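Local coordinates for protein macrophomate synthase intermolecular Diels-Alderase (Macrophoma commelinae, PDB 1IZC) that belongs to the HpcH/HpaI aldolase/citrate lyase family of TIM-barrel proteins and binds a magnesium ion together with pyruvic acid, at residues Leu79-His82 / Asp83-Ala87; Ser111-Asp115 / Ala116-Gly120. The protein carries 1 engineered substitution. All coordinates share one frame; numbering follows the deposited sequence.

Contact 1 (79-87) and contact 2 (111-120) come one after the other along the chain, their centres about 10 Å apart on the outside of a closed barrel of eight parallel strands. Contact 1 lies within helix 78-91, which connects strands 66-70 and 97-101; contact 2 is the end of the next helix, 107-116, and its turn into strand 120-123. The two helices pack side by side: Ile85 CD1 comes 3.6 Å from Ala113 CA, and His86 CD2 lies 3.2 Å from Ala116 O. Both contacts also touch the third subunit of the six-chain assembly, so this pair of neighbouring helices both covers the barrel and takes part in subunit contacts.

Contact 1 (Leu79-His82 / Asp83-Ala87); sequences LELH and DAIHA
The imidazole of His82 has two partners, Asp83 at its edge and His86 over one face. ND1 of His82 donates to Asp83 OD1 at 3.0 Å; the acceptor lies in the ring plane, but the bond reaches the carboxylate on its anti side, 33° out of the carboxylate plane. With CG anti to the backbone N (chi1 164°), the His82 ring stands out from the helix, and the ring of His86, leaning back toward the N-terminal end, meets it obliquely, centroids 4.1 Å apart and planes at 55°. The closest atoms there are His82 NE2 and His86 CE1, at 3.2 Å. All this is built on one continuous helix, 78-91, the connection of a beta-alpha-beta unit in the TIM barrel, with regular i to i+4 bonds such as His86 N to His82 O. Asp83 OD1 also forms a salt bridge with Lys57 of the second subunit, which hydrogen-bonds His86 ND1 as well; the carboxylate probably helps to balance that charge. Round the helix, Leu81 and Ile85 meet through their CD1 methyls at 3.8 Å, and both rest on Ile69 of strand 66-70. Leu79 CD1 lies 3.9 Å from Asp83 OD1.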
ATOM      1  N   LEU A  79       8.908  -2.069   4.425  1.00  7.19           N
ATOM      2  CA  LEU A  79       9.280  -1.637   3.087  1.00  9.17           C
ATOM      3  C   LEU A  79       9.302  -0.118   2.993  1.00  8.60           C
ATOM      4  O   LEU A  79      10.185   0.453   2.348  1.00  9.13           O
ATOM      5  CB  LEU A  79       8.322  -2.232   2.046  1.00  8.95           C
ATOM      6  CG  LEU A  79       8.614  -1.844   0.585  1.00 10.88           C
ATOM      7  CD1 LEU A  79      10.051  -2.173   0.232  1.00 15.20           C
ATOM      8  CD2 LEU A  79       7.649  -2.596  -0.336  1.00 12.87           C
ATOM      9  N   GLU A  80       8.342   0.532   3.642  1.00  8.59           N
ATOM     10  CA  GLU A  80       8.274   1.991   3.624  1.00 11.14           C
ATOM     11  C   GLU A  80       9.480   2.634   4.325  1.00  7.50           C
ATOM     12  O   GLU A  80       9.937   3.698   3.913  1.00  8.27           O
ATOM     13  CB  GLU A  80       6.955   2.458   4.243  1.00 10.58           C
ATOM     14  CG  GLU A  80       5.714   2.308   3.311  1.00 19.69           C
ATOM     15  CD  GLU A  80       5.364   0.865   2.900  1.00 28.37           C
ATOM     16  OE1 GLU A  80       5.662  -0.091   3.641  1.00 18.74           O
ATOM     17  OE2 GLU A  80       4.753   0.688   1.820  1.00 35.35           O
ATOM     18  N   LEU A  81       9.990   1.989   5.378  1.00  7.96           N
ATOM     19  CA  LEU A  81      11.180   2.480   6.087  1.00  6.76           C
ATOM     20  C   LEU A  81      12.359   2.407   5.109  1.00  6.54           C
ATOM     21  O   LEU A  81      13.145   3.348   4.965  1.00  7.14           O
ATOM     22  CB  LEU A  81      11.485   1.603   7.306  1.00  5.60           C
ATOM     23  CG  LEU A  81      12.840   1.858   7.987  1.00  8.70           C
ATOM     24  CD1 LEU A  81      12.951   3.336   8.431  1.00 10.31           C
ATOM     25  CD2 LEU A  81      12.967   0.934   9.199  1.00  8.78           C
ATOM     26  N   HIS A  82      12.489   1.256   4.464  1.00  7.92           N
ATOM     27  CA  HIS A  82      13.536   1.032   3.466  1.00  7.44           C
ATOM     28  C   HIS A  82      13.448   2.109   2.380  1.00  8.10           C
ATOM     29  O   HIS A  82      14.458   2.709   2.010  1.00  7.23           O
ATOM     30  CB  HIS A  82      13.356  -0.381   2.876  1.00  7.21           C
ATOM     31  CG  HIS A  82      14.089  -0.636   1.587  1.00  7.57           C
ATOM     32  ND1 HIS A  82      13.542  -0.353   0.355  1.00 10.94           N
ATOM     33  CD2 HIS A  82      15.279  -1.241   1.340  1.00 11.04           C
ATOM     34  CE1 HIS A  82      14.357  -0.775  -0.598  1.00 12.41           C
ATOM     35  NE2 HIS A  82      15.418  -1.319  -0.028  1.00 12.71           N
ATOM     36  N   ASP A  83      12.242   2.372   1.888  1.00  6.03           N
ATOM     37  CA  ASP A  83      12.080   3.367   0.835  1.00  8.63           C
ATOM     38  C   ASP A  83      12.358   4.783   1.316  1.00  7.01           C
ATOM     39  O   ASP A  83      12.866   5.604   0.547  1.00  6.13           O
ATOM     40  CB  ASP A  83      10.664   3.305   0.236  1.00  8.16           C
ATOM     41  CG  ASP A  83      10.433   2.052  -0.616  1.00 11.89           C
ATOM     42  OD1 ASP A  83      11.397   1.329  -0.919  1.00 11.72           O
ATOM     43  OD2 ASP A  83       9.274   1.802  -1.004  1.00 15.36           O
ATOM     44  N   ALA A  84      12.038   5.077   2.576  1.00  6.92           N
ATOM     45  CA  ALA A  84      12.264   6.415   3.107  1.00  7.02           C
ATOM     46  C   ALA A  84      13.769   6.659   3.235  1.00  6.81           C
ATOM     47  O   ALA A  84      14.274   7.736   2.910  1.00  7.27           O
ATOM     48  CB  ALA A  84      11.582   6.566   4.488  1.00  7.33           C
ATOM     49  N   ILE A  85      14.496   5.645   3.684  1.00  5.10           N
ATOM     50  CA  ILE A  85      15.940   5.801   3.838  1.00  5.54           C
ATOM     51  C   ILE A  85      16.570   6.030   2.456  1.00  6.76           C
ATOM     52  O   ILE A  85      17.394   6.937   2.283  1.00  6.91           O
ATOM     53  CB  ILE A  85      16.548   4.575   4.541  1.00  6.53           C
ATOM     54  CG1 ILE A  85      16.018   4.525   5.985  1.00  5.12           C
ATOM     55  CG2 ILE A  85      18.091   4.677   4.551  1.00  6.37           C
ATOM     56  CD1 ILE A  85      16.370   3.229   6.746  1.00  9.02           C
ATOM     57  N   HIS A  86      16.168   5.226   1.475  1.00  5.80           N
ATOM     58  CA  HIS A  86      16.669   5.394   0.108  1.00  6.78           C
ATOM     59  C   HIS A  86      16.307   6.796  -0.387  1.00  8.22           C
ATOM     60  O   HIS A  86      17.136   7.492  -0.954  1.00  6.08           O
ATOM     61  CB  HIS A  86      16.023   4.404  -0.861  1.00  6.59           C
ATOM     62  CG  HIS A  86      16.669   3.054  -0.885  1.00  8.53           C
ATOM     63  ND1 HIS A  86      16.232   2.045  -1.714  1.00  8.46           N
ATOM     64  CD2 HIS A  86      17.724   2.553  -0.199  1.00 11.16           C
ATOM     65  CE1 HIS A  86      16.993   0.978  -1.540  1.00  9.11           C
ATOM     66  NE2 HIS A  86      17.907   1.262  -0.626  1.00  9.14           N
ATOM     67  N   ALA A  87      15.057   7.201  -0.197  1.00  6.65           N
ATOM     68  CA  ALA A  87      14.654   8.529  -0.684  1.00  6.48           C
ATOM     69  C   ALA A  87      15.453   9.672  -0.053  1.00  7.67           C
ATOM     70  O   ALA A  87      15.831  10.632  -0.744  1.00  8.23           O
ATOM     71  CB  ALA A  87      13.158   8.746  -0.455  1.00  6.34           C
TER

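Contact 2 (Ser111-Asp115 / Ala116-Gly120); sequences STALD and AGAAG
Thr112 opens the contact through its backbone, its O accepting from Ala116 N at 3.0 Å in a regular i to i+4 bond. The methyl of Ala116 also touches this oxygen, CB to Thr112 O 3.3 Å. Ala113 O is taken by Ala118 N at 3.0 Å, five residues on, and the methyls of the same two residues meet, Ala113 CB to Ala118 CB 4.2 Å. Leu114 O accepts from Gly117 N at 2.9 Å. This bond is strongly bent at the acceptor: the C=O...N angle is 119° and the nitrogen stands above the carbonyl plane. A water bridges the turn, donating to Leu114 O at 2.8 Å and to Ala118 O at 2.7 Å. The two bonds back into the last turn, with positive phi at Gly117 (115°), make a Schellman motif, a conformation that glycine takes readily, having no side chain to meet the carbonyl oxygen before it. The carboxylate of Asp115 is held from outside the turn: OD1 forms a salt bridge with Arg147, and OD2 a hydrogen bond with His73 of the third subunit. Beyond the turn the chain enters strand 120-123, Gly120 bonding to the backbone of strand 97-101. Ala113 and Ala118 both pack on Val100 of that strand, while Ala113 and Ala116 lie against Ile85 of helix 78-91.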
ATOM      1  N   SER A 111      17.931  -4.319  11.112  1.00  9.61           N
ATOM      2  CA  SER A 111      18.540  -4.803   9.877  1.00 11.32           C
ATOM      3  C   SER A 111      17.972  -4.069   8.672  1.00  9.54           C
ATOM      4  O   SER A 111      18.687  -3.806   7.710  1.00  8.82           O
ATOM      5  CB  SER A 111      18.354  -6.316   9.725  1.00 12.89           C
ATOM      6  OG  SER A 111      17.001  -6.647   9.536  1.00 15.23           O
ATOM      7  N   THR A 112      16.694  -3.710   8.730  1.00  7.62           N
ATOM      8  CA  THR A 112      16.082  -2.984   7.622  1.00  8.97           C
ATOM      9  C   THR A 112      16.741  -1.612   7.482  1.00  8.77           C
ATOM     10  O   THR A 112      17.099  -1.184   6.377  1.00  6.73           O
ATOM     11  CB  THR A 112      14.571  -2.787   7.865  1.00 10.53           C
ATOM     12  OG1 THR A 112      13.924  -4.070   7.899  1.00 11.09           O
ATOM     13  CG2 THR A 112      13.955  -1.915   6.757  1.00  8.24           C
ATOM     14  N   ALA A 113      16.908  -0.920   8.607  1.00  8.01           N
ATOM     15  CA  ALA A 113      17.515   0.402   8.583  1.00  7.60           C
ATOM     16  C   ALA A 113      18.934   0.322   8.042  1.00  7.90           C
ATOM     17  O   ALA A 113      19.328   1.117   7.196  1.00  7.69           O
ATOM     18  CB  ALA A 113      17.523   1.013   9.986  1.00  6.60           C
ATOM     19  N   LEU A 114      19.710  -0.653   8.508  1.00  7.24           N
ATOM     20  CA  LEU A 114      21.088  -0.765   8.030  1.00  7.88           C
ATOM     21  C   LEU A 114      21.165  -1.178   6.555  1.00  7.31           C
ATOM     22  O   LEU A 114      21.887  -0.552   5.761  1.00 10.40           O
ATOM     23  CB  LEU A 114      21.857  -1.778   8.883  1.00  8.38           C
ATOM     24  CG  LEU A 114      22.055  -1.413  10.362  1.00  9.23           C
ATOM     25  CD1 LEU A 114      22.573  -2.650  11.097  1.00 12.04           C
ATOM     26  CD2 LEU A 114      23.015  -0.238  10.511  1.00 16.44           C
ATOM     27  N   ASP A 115      20.422  -2.217   6.191  1.00  8.69           N
ATOM     28  CA  ASP A 115      20.427  -2.711   4.805  1.00  9.89           C
ATOM     29  C   ASP A 115      20.010  -1.602   3.825  1.00 10.76           C
ATOM     30  O   ASP A 115      20.480  -1.579   2.685  1.00 10.02           O
ATOM     31  CB  ASP A 115      19.481  -3.919   4.622  1.00 15.31           C
ATOM     32  CG  ASP A 115      20.029  -5.230   5.218  1.00 21.85           C
ATOM     33  OD1 ASP A 115      21.229  -5.293   5.556  1.00 18.81           O
ATOM     34  OD2 ASP A 115      19.241  -6.211   5.334  1.00 22.18           O
ATOM     35  N   ALA A 116      19.139  -0.686   4.260  1.00  9.28           N
ATOM     36  CA  ALA A 116      18.700   0.407   3.390  1.00  9.85           C
ATOM     37  C   ALA A 116      19.690   1.566   3.300  1.00 10.21           C
ATOM     38  O   ALA A 116      19.530   2.447   2.460  1.00  9.14           O
ATOM     39  CB  ALA A 116      17.316   0.943   3.840  1.00  7.26           C
ATOM     40  N   GLY A 117      20.694   1.598   4.173  1.00  8.54           N
ATOM     41  CA  GLY A 117      21.671   2.670   4.087  1.00  8.50           C
ATOM     42  C   GLY A 117      21.753   3.656   5.241  1.00  7.11           C
ATOM     43  O   GLY A 117      22.360   4.710   5.102  1.00  9.83           O
ATOM     44  N   ALA A 118      21.153   3.338   6.383  1.00  6.93           N
ATOM     45  CA  ALA A 118      21.228   4.264   7.516  1.00  6.85           C
ATOM     46  C   ALA A 118      22.672   4.355   7.992  1.00  7.45           C
ATOM     47  O   ALA A 118      23.345   3.332   8.119  1.00  9.03           O
ATOM     48  CB  ALA A 118      20.331   3.785   8.660  1.00  6.93           C
ATOM     49  N   ALA A 119      23.135   5.571   8.274  1.00  6.06           N
ATOM     50  CA  ALA A 119      24.517   5.778   8.733  1.00  8.06           C
ATOM     51  C   ALA A 119      24.629   5.871  10.251  1.00 10.49           C
ATOM     52  O   ALA A 119      25.722   5.802  10.802  1.00 10.47           O
ATOM     53  CB  ALA A 119      25.093   7.048   8.092  1.00  8.45           C
ATOM     54  N   GLY A 120      23.498   6.032  10.920  1.00  8.71           N
ATOM     55  CA  GLY A 120      23.499   6.131  12.371  1.00  8.74           C
ATOM     56  C   GLY A 120      22.279   5.455  12.972  1.00 10.39           C
ATOM     57  O   GLY A 120      21.174   5.510  12.417  1.00  7.21           O
TER
HETATM   58  O   HOH W   1      23.916   1.184   6.522  1.00 10.37           O